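Local atomic coordinates of epidermin leader peptide processing serine protease EpiP (Staphylococcus aureus subsp. aureus, PDB entry 3QFH), a protein that probably cleaves the leader peptide from the lantibiotic precursor of epidermin, acting as a subtilisin-like serine endopeptidase. Residues E19-T30 and P49-K60. Numbering follows the deposited sequence.
Sequences EELYYSVEYKNT and PELHVAQIKMTK. With SO4 (sulfate ion), chain L.
Strands 20-27 and 53-59 are antiparallel neighbours in the sheet of the propeptide-like domain, joined through helix 30-40 and strand 43-48; their axes run 145° apart. Seven backbone hydrogen bonds define the register, paired at Leu21–Met58, Tyr23–Ile56 and Val25–Ala54; the last, Tyr27 N to His52 O, is 2.8 Å long.

Tyr23, Val25, Ile56 and Met58 share one face. Met58 CG occupies the crowded position between its backbone N and carbonyl carbon (chi1 53°), and the chain, extended beyond CG, passes across Tyr23 at about a right angle: CG lies 3.7 Å from Tyr23 CD2, while CE nears Tyr23 CB and Val25 CG2. On the other face, Lys57 lays CD over the Tyr22 ring, and Gln55 brings its amide obliquely to the ring, CD nearest Tyr22 CD2. Thr79 bonds to Ser24 OG and Gln55 NE2 within the propeptide-like domain, whereas Glu212, also bonded to Gln55 NE2, and Lys262, in a salt bridge with Glu26 OE2, link this face to the subtilase part.

At the far end, His52 and Val53 form a G1 beta bulge opposite Ile48. The Tyr27 ring receives His52 CB over one face, 4.2 Å from its centroid; Tyr27 OH bonds to Asn47. His52 NE2 and Thr30 N both donate to sulfate O4, at 2.6 Å and 2.7 Å, the latter nearly straight at 175°.

The sulfate, probably from the crystallisation liquor, thus marks an anion-accepting spot rather than a natural ligand: the dipole of helix 30-40 would probably favour an anion, which could favour a protonated His52.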
ATOM      1  N   GLU A  19      23.250   2.773 -26.790  1.00 65.48           N
ATOM      2  CA  GLU A  19      22.464   3.097 -25.602  1.00 64.00           C
ATOM      3  C   GLU A  19      21.854   1.820 -24.976  1.00 59.83           C
ATOM      4  O   GLU A  19      21.259   1.003 -25.664  1.00 56.76           O
ATOM      5  CB  GLU A  19      21.343   4.071 -25.983  1.00 64.43           C
ATOM      6  CG  GLU A  19      20.640   4.733 -24.809  1.00 65.67           C
ATOM      7  CD  GLU A  19      21.511   5.758 -24.107  1.00 72.45           C
ATOM      8  OE1 GLU A  19      21.134   6.189 -22.990  1.00 74.00           O
ATOM      9  OE2 GLU A  19      22.571   6.138 -24.668  1.00 76.12           O
ATOM     10  N   GLU A  20      22.013   1.665 -23.672  1.00 57.99           N
ATOM     11  CA  GLU A  20      21.506   0.497 -22.979  1.00 55.59           C
ATOM     12  C   GLU A  20      20.380   0.986 -22.061  1.00 52.39           C
ATOM     13  O   GLU A  20      20.572   1.918 -21.286  1.00 54.20           O
ATOM     14  CB  GLU A  20      22.648  -0.145 -22.199  1.00 57.49           C
ATOM     15  CG  GLU A  20      22.429  -1.589 -21.808  1.00 58.86           C
ATOM     16  CD  GLU A  20      23.568  -2.150 -20.947  1.00 64.08           C
ATOM     17  OE1 GLU A  20      24.496  -1.382 -20.596  1.00 70.87           O
ATOM     18  OE2 GLU A  20      23.525  -3.359 -20.611  1.00 65.87           O
ATOM     19  N   LEU A  21      19.200   0.383 -22.175  1.00 48.11           N
ATOM     20  CA  LEU A  21      18.036   0.811 -21.392  1.00 45.62           C
ATOM     21  C   LEU A  21      17.411  -0.321 -20.592  1.00 41.69           C
ATOM     22  O   LEU A  21      17.661  -1.501 -20.844  1.00 39.77           O
ATOM     23  CB  LEU A  21      16.968   1.387 -22.316  1.00 45.82           C
ATOM     24  CG  LEU A  21      17.396   2.491 -23.289  1.00 50.39           C
ATOM     25  CD1 LEU A  21      16.229   2.808 -24.225  1.00 52.31           C
ATOM     26  CD2 LEU A  21      17.897   3.752 -22.556  1.00 51.63           C
ATOM     27  N   TYR A  22      16.569   0.067 -19.643  1.00 39.39           N
ATOM     28  CA  TYR A  22      15.868  -0.869 -18.783  1.00 36.87           C
ATOM     29  C   TYR A  22      14.561  -1.318 -19.426  1.00 35.34           C
ATOM     30  O   TYR A  22      13.686  -0.495 -19.709  1.00 34.37           O
ATOM     31  CB  TYR A  22      15.590  -0.232 -17.412  1.00 37.72           C
ATOM     32  CG  TYR A  22      16.818  -0.145 -16.512  1.00 39.98           C
ATOM     33  CD1 TYR A  22      17.717   0.926 -16.597  1.00 42.73           C
ATOM     34  CD2 TYR A  22      17.074  -1.142 -15.574  1.00 39.71           C
ATOM     35  CE1 TYR A  22      18.855   0.987 -15.752  1.00 43.48           C
ATOM     36  CE2 TYR A  22      18.199  -1.095 -14.744  1.00 41.13           C
ATOM     37  CZ  TYR A  22      19.079  -0.041 -14.834  1.00 41.61           C
ATOM     38  OH  TYR A  22      20.163  -0.030 -13.992  1.00 41.00           O
ATOM     39  N   TYR A  23      14.443  -2.621 -19.671  1.00 33.79           N
ATOM     40  CA  TYR A  23      13.214  -3.188 -20.225  1.00 33.00           C
ATOM     41  C   TYR A  23      12.539  -4.129 -19.244  1.00 32.52           C
ATOM     42  O   TYR A  23      13.196  -4.911 -18.530  1.00 31.24           O
ATOM     43  CB  TYR A  23      13.473  -3.923 -21.539  1.00 32.59           C
ATOM     44  CG  TYR A  23      13.792  -2.996 -22.681  1.00 34.52           C
ATOM     45  CD1 TYR A  23      12.768  -2.427 -23.449  1.00 35.13           C
ATOM     46  CD2 TYR A  23      15.107  -2.661 -22.986  1.00 37.19           C
ATOM     47  CE1 TYR A  23      13.050  -1.555 -24.492  1.00 37.55           C
ATOM     48  CE2 TYR A  23      15.400  -1.780 -24.032  1.00 40.25           C
ATOM     49  CZ  TYR A  23      14.369  -1.238 -24.784  1.00 39.31           C
ATOM     50  OH  TYR A  23      14.653  -0.377 -25.821  1.00 42.48           O
ATOM     51  N   SER A  24      11.216  -4.018 -19.205  1.00 31.72           N
ATOM     52  CA  SER A  24      10.377  -4.902 -18.413  1.00 30.86           C
ATOM     53  C   SER A  24       9.939  -6.015 -19.348  1.00 30.16           C
ATOM     54  O   SER A  24       9.441  -5.749 -20.449  1.00 29.54           O
ATOM     55  CB  SER A  24       9.184  -4.152 -17.840  1.00 31.29           C
ATOM     56  OG  SER A  24       9.619  -3.198 -16.877  1.00 33.97           O
ATOM     57  N   VAL A  25      10.134  -7.261 -18.921  1.00 29.47           N
ATOM     58  CA  VAL A  25       9.837  -8.404 -19.767  1.00 29.93           C
ATOM     59  C   VAL A  25       8.965  -9.441 -19.088  1.00 30.69           C
ATOM     60  O   VAL A  25       9.247  -9.855 -17.957  1.00 31.48           O
ATOM     61  CB  VAL A  25      11.156  -9.097 -20.234  1.00 30.50           C
ATOM     62  CG1 VAL A  25      10.859 -10.274 -21.125  1.00 30.80           C
ATOM     63  CG2 VAL A  25      12.049  -8.095 -20.979  1.00 31.62           C
ATOM     64  N   GLU A  26       7.903  -9.853 -19.784  1.00 30.03           N
ATOM     65  CA  GLU A  26       7.039 -10.908 -19.304  1.00 30.55           C
ATOM     66  C   GLU A  26       7.354 -12.143 -20.124  1.00 31.46           C
ATOM     67  O   GLU A  26       7.246 -12.136 -21.355  1.00 32.12           O
ATOM     68  CB  GLU A  26       5.558 -10.515 -19.393  1.00 30.77           C
ATOM     69  CG  GLU A  26       4.621 -11.578 -18.822  1.00 35.54           C
ATOM     70  CD  GLU A  26       3.212 -11.055 -18.524  1.00 42.46           C
ATOM     71  OE1 GLU A  26       2.927  -9.850 -18.768  1.00 44.52           O
ATOM     72  OE2 GLU A  26       2.394 -11.858 -18.022  1.00 49.36           O
ATOM     73  N   TYR A  27       7.784 -13.195 -19.447  1.00 32.28           N
ATOM     74  CA  TYR A  27       8.176 -14.426 -20.121  1.00 32.46           C
ATOM     75  C   TYR A  27       7.185 -15.560 -19.855  1.00 35.31           C
ATOM     76  O   TYR A  27       6.247 -15.409 -19.082  1.00 35.81           O
ATOM     77  CB  TYR A  27       9.621 -14.806 -19.776  1.00 31.20           C
ATOM     78  CG  TYR A  27       9.989 -14.895 -18.301  1.00 29.69           C
ATOM     79  CD1 TYR A  27       9.918 -16.097 -17.616  1.00 27.70           C
ATOM     80  CD2 TYR A  27      10.485 -13.791 -17.626  1.00 26.42           C
ATOM     81  CE1 TYR A  27      10.291 -16.190 -16.284  1.00 32.39           C
ATOM     82  CE2 TYR A  27      10.850 -13.866 -16.297  1.00 29.01           C
ATOM     83  CZ  TYR A  27      10.757 -15.072 -15.629  1.00 28.85           C
ATOM     84  OH  TYR A  27      11.129 -15.158 -14.303  1.00 30.10           O
ATOM     85  N   LYS A  28       7.377 -16.691 -20.518  1.00 37.30           N
ATOM     86  CA  LYS A  28       6.399 -17.774 -20.421  1.00 39.96           C
ATOM     87  C   LYS A  28       6.754 -18.931 -19.503  1.00 40.40           C
ATOM     88  O   LYS A  28       5.869 -19.539 -18.926  1.00 41.28           O
ATOM     89  CB  LYS A  28       6.088 -18.299 -21.829  1.00 40.65           C
ATOM     90  CG  LYS A  28       5.464 -17.227 -22.721  1.00 43.01           C
ATOM     91  CD  LYS A  28       5.016 -17.749 -24.085  1.00 47.25           C
ATOM     92  CE  LYS A  28       4.439 -16.605 -24.929  1.00 48.39           C
ATOM     93  NZ  LYS A  28       3.887 -17.053 -26.244  1.00 52.42           N
ATOM     94  N   ASN A  29       8.039 -19.217 -19.350  1.00 41.11           N
ATOM     95  CA  ASN A  29       8.467 -20.386 -18.590  1.00 42.82           C
ATOM     96  C   ASN A  29       9.853 -20.200 -17.974  1.00 42.40           C
ATOM     97  O   ASN A  29      10.810 -19.848 -18.663  1.00 41.30           O
ATOM     98  CB  ASN A  29       8.471 -21.576 -19.559  1.00 45.12           C
ATOM     99  CG  ASN A  29       8.909 -22.880 -18.911  1.00 47.96           C
ATOM    100  OD1 ASN A  29       9.852 -23.523 -19.377  1.00 52.58           O
ATOM    101  ND2 ASN A  29       8.233 -23.275 -17.840  1.00 52.67           N
ATOM    102  N   THR A  30       9.959 -20.446 -16.674  1.00 42.74           N
ATOM    103  CA  THR A  30      11.229 -20.320 -15.961  1.00 42.82           C
ATOM    104  C   THR A  30      12.383 -21.047 -16.647  1.00 42.90           C
ATOM    105  O   THR A  30      13.407 -20.440 -16.943  1.00 43.10           O
ATOM    106  CB  THR A  30      11.073 -20.775 -14.495  1.00 44.21           C
ATOM    107  OG1 THR A  30      10.383 -19.741 -13.781  1.00 46.63           O
ATOM    108  CG2 THR A  30      12.438 -21.036 -13.818  1.00 44.82           C
ATOM    109  N   PRO A  49      10.344 -14.903 -10.403  1.00 32.58           N
ATOM    110  CA  PRO A  49       9.992 -16.199 -11.019  1.00 35.11           C
ATOM    111  C   PRO A  49       8.504 -16.564 -10.921  1.00 33.60           C
ATOM    112  O   PRO A  49       7.926 -17.003 -11.904  1.00 34.35           O
ATOM    113  CB  PRO A  49      10.864 -17.206 -10.254  1.00 36.04           C
ATOM    114  CG  PRO A  49      12.041 -16.415  -9.826  1.00 37.57           C
ATOM    115  CD  PRO A  49      11.519 -15.020  -9.523  1.00 35.38           C
ATOM    116  N   GLU A  50       7.897 -16.324  -9.764  1.00 32.97           N
ATOM    117  CA  GLU A  50       6.477 -16.646  -9.535  1.00 33.53           C
ATOM    118  C   GLU A  50       5.518 -15.918 -10.474  1.00 31.51           C
ATOM    119  O   GLU A  50       4.407 -16.365 -10.673  1.00 32.83           O
ATOM    120  CB  GLU A  50       6.057 -16.310  -8.089  1.00 34.91           C
ATOM    121  CG  GLU A  50       6.774 -17.070  -6.979  1.00 39.01           C
ATOM    122  CD  GLU A  50       8.102 -16.456  -6.537  1.00 41.75           C
ATOM    123  OE1 GLU A  50       8.635 -15.547  -7.226  1.00 33.00           O
ATOM    124  OE2 GLU A  50       8.600 -16.898  -5.469  1.00 44.36           O
ATOM    125  N   LEU A  51       5.923 -14.775 -11.008  1.00 29.48           N
ATOM    126  CA  LEU A  51       5.050 -14.005 -11.902  1.00 29.54           C
ATOM    127  C   LEU A  51       5.526 -14.029 -13.350  1.00 29.63           C
ATOM    128  O   LEU A  51       4.910 -13.416 -14.223  1.00 29.56           O
ATOM    129  CB  LEU A  51       5.019 -12.560 -11.450  1.00 28.03           C
ATOM    130  CG  LEU A  51       4.670 -12.319  -9.982  1.00 31.86           C
ATOM    131  CD1 LEU A  51       4.540 -10.830  -9.728  1.00 27.69           C
ATOM    132  CD2 LEU A  51       3.407 -13.047  -9.586  1.00 28.14           C
ATOM    133  N   HIS A  52       6.648 -14.694 -13.598  1.00 29.03           N
ATOM    134  CA  HIS A  52       7.229 -14.739 -14.935  1.00 29.93           C
ATOM    135  C   HIS A  52       7.552 -13.345 -15.491  1.00 29.62           C
ATOM    136  O   HIS A  52       7.292 -13.052 -16.676  1.00 30.52           O
ATOM    137  CB  HIS A  52       6.332 -15.533 -15.899  1.00 29.96           C
ATOM    138  CG  HIS A  52       6.220 -16.982 -15.550  1.00 35.62           C
ATOM    139  ND1 HIS A  52       5.019 -17.598 -15.288  1.00 43.85           N
ATOM    140  CD2 HIS A  52       7.171 -17.930 -15.388  1.00 39.97           C
ATOM    141  CE1 HIS A  52       5.231 -18.873 -15.010  1.00 47.93           C
ATOM    142  NE2 HIS A  52       6.530 -19.100 -15.069  1.00 46.27           N
ATOM    143  N   VAL A  53       8.126 -12.482 -14.648  1.00 30.03           N
ATOM    144  CA  VAL A  53       8.530 -11.144 -15.089  1.00 29.29           C
ATOM    145  C   VAL A  53       9.964 -10.834 -14.659  1.00 29.78           C
ATOM    146  O   VAL A  53      10.424 -11.244 -13.588  1.00 28.91           O
ATOM    147  CB  VAL A  53       7.560 -10.019 -14.629  1.00 30.84           C
ATOM    148  CG1 VAL A  53       6.175 -10.221 -15.237  1.00 32.10           C
ATOM    149  CG2 VAL A  53       7.467  -9.931 -13.112  1.00 32.37           C
ATOM    150  N   ALA A  54      10.683 -10.142 -15.533  1.00 28.88           N
ATOM    151  CA  ALA A  54      12.059  -9.769 -15.266  1.00 29.74           C
ATOM    152  C   ALA A  54      12.332  -8.402 -15.834  1.00 30.26           C
ATOM    153  O   ALA A  54      11.593  -7.906 -16.686  1.00 30.88           O
ATOM    154  CB  ALA A  54      13.021 -10.764 -15.879  1.00 28.97           C
ATOM    155  N   GLN A  55      13.378  -7.777 -15.326  1.00 31.04           N
ATOM    156  CA  GLN A  55      13.798  -6.502 -15.852  1.00 31.56           C
ATOM    157  C   GLN A  55      15.156  -6.793 -16.438  1.00 30.59           C
ATOM    158  O   GLN A  55      15.993  -7.438 -15.807  1.00 32.68           O
ATOM    159  CB  GLN A  55      13.871  -5.434 -14.777  1.00 31.18           C
ATOM    160  CG  GLN A  55      13.934  -4.045 -15.344  1.00 33.83           C
ATOM    161  CD  GLN A  55      13.955  -2.984 -14.258  1.00 40.34           C
ATOM    162  OE1 GLN A  55      14.553  -3.185 -13.194  1.00 39.38           O
ATOM    163  NE2 GLN A  55      13.336  -1.831 -14.535  1.00 37.67           N
ATOM    164  N   ILE A  56      15.366  -6.338 -17.653  1.00 31.69           N
ATOM    165  CA  ILE A  56      16.599  -6.595 -18.357  1.00 32.97           C
ATOM    166  C   ILE A  56      17.159  -5.293 -18.902  1.00 35.28           C
ATOM    167  O   ILE A  56      16.422  -4.431 -19.392  1.00 35.14           O
ATOM    168  CB  ILE A  56      16.347  -7.597 -19.506  1.00 32.99           C
ATOM    169  CG1 ILE A  56      15.700  -8.878 -18.947  1.00 32.49           C
ATOM    170  CG2 ILE A  56      17.646  -7.910 -20.253  1.00 31.31           C
ATOM    171  CD1 ILE A  56      15.419  -9.956 -20.019  1.00 36.42           C
ATOM    172  N   LYS A  57      18.464  -5.138 -18.785  1.00 36.98           N
ATOM    173  CA  LYS A  57      19.112  -3.963 -19.284  1.00 40.19           C
ATOM    174  C   LYS A  57      19.701  -4.383 -20.630  1.00 40.33           C
ATOM    175  O   LYS A  57      20.511  -5.310 -20.697  1.00 41.05           O
ATOM    176  CB  LYS A  57      20.177  -3.487 -18.292  1.00 42.11           C
ATOM    177  CG  LYS A  57      20.626  -2.074 -18.545  1.00 47.50           C
ATOM    178  CD  LYS A  57      21.613  -1.551 -17.500  1.00 52.12           C
ATOM    179  CE  LYS A  57      21.992  -0.107 -17.821  1.00 56.42           C
ATOM    180  NZ  LYS A  57      23.046   0.447 -16.927  1.00 62.46           N
ATOM    181  N   MET A  58      19.250  -3.748 -21.704  1.00 40.20           N
ATOM    182  CA  MET A  58      19.736  -4.083 -23.045  1.00 41.10           C
ATOM    183  C   MET A  58      19.541  -2.959 -24.064  1.00 40.73           C
ATOM    184  O   MET A  58      18.788  -2.020 -23.822  1.00 40.09           O
ATOM    185  CB  MET A  58      19.082  -5.381 -23.545  1.00 40.61           C
ATOM    186  CG  MET A  58      17.577  -5.414 -23.500  1.00 39.88           C
ATOM    187  SD  MET A  58      16.890  -7.064 -23.909  1.00 43.05           S
ATOM    188  CE  MET A  58      15.176  -6.795 -23.497  1.00 39.60           C
ATOM    189  N   THR A  59      20.250  -3.054 -25.193  1.00 40.75           N
ATOM    190  CA  THR A  59      20.125  -2.061 -26.263  1.00 42.01           C
ATOM    191  C   THR A  59      18.751  -2.191 -26.889  1.00 40.85           C
ATOM    192  O   THR A  59      18.085  -3.220 -26.726  1.00 36.76           O
ATOM    193  CB  THR A  59      21.192  -2.247 -27.383  1.00 43.80           C
ATOM    194  OG1 THR A  59      21.002  -3.514 -28.037  1.00 39.11           O
ATOM    195  CG2 THR A  59      22.605  -2.158 -26.809  1.00 46.06           C
ATOM    196  N   LYS A  60      18.322  -1.169 -27.622  1.00 43.37           N
ATOM    197  CA  LYS A  60      17.001  -1.239 -28.251  1.00 44.75           C
ATOM    198  C   LYS A  60      17.019  -2.327 -29.332  1.00 43.73           C
ATOM    199  O   LYS A  60      16.003  -2.952 -29.597  1.00 42.44           O
ATOM    200  CB  LYS A  60      16.562   0.105 -28.843  1.00 47.49           C
ATOM    201  CG  LYS A  60      15.049   0.129 -29.172  1.00 50.72           C
ATOM    202  CD  LYS A  60      14.614   1.377 -29.935  1.00 56.12           C
ATOM    203  CE  LYS A  60      15.070   1.322 -31.399  1.00 57.71           C
ATOM    204  NZ  LYS A  60      14.585   2.496 -32.173  1.00 60.18           N
TER
HETATM  205  S   SO4 L 458       7.314 -22.507 -14.690  0.75 57.46           S
HETATM  206  O1  SO4 L 458       8.019 -23.680 -15.198  0.75 58.49           O
HETATM  207  O2  SO4 L 458       5.885 -22.667 -14.939  0.75 57.14           O
HETATM  208  O3  SO4 L 458       7.550 -22.363 -13.255  0.75 56.06           O
HETATM  209  O4  SO4 L 458       7.808 -21.322 -15.376  0.75 54.71           O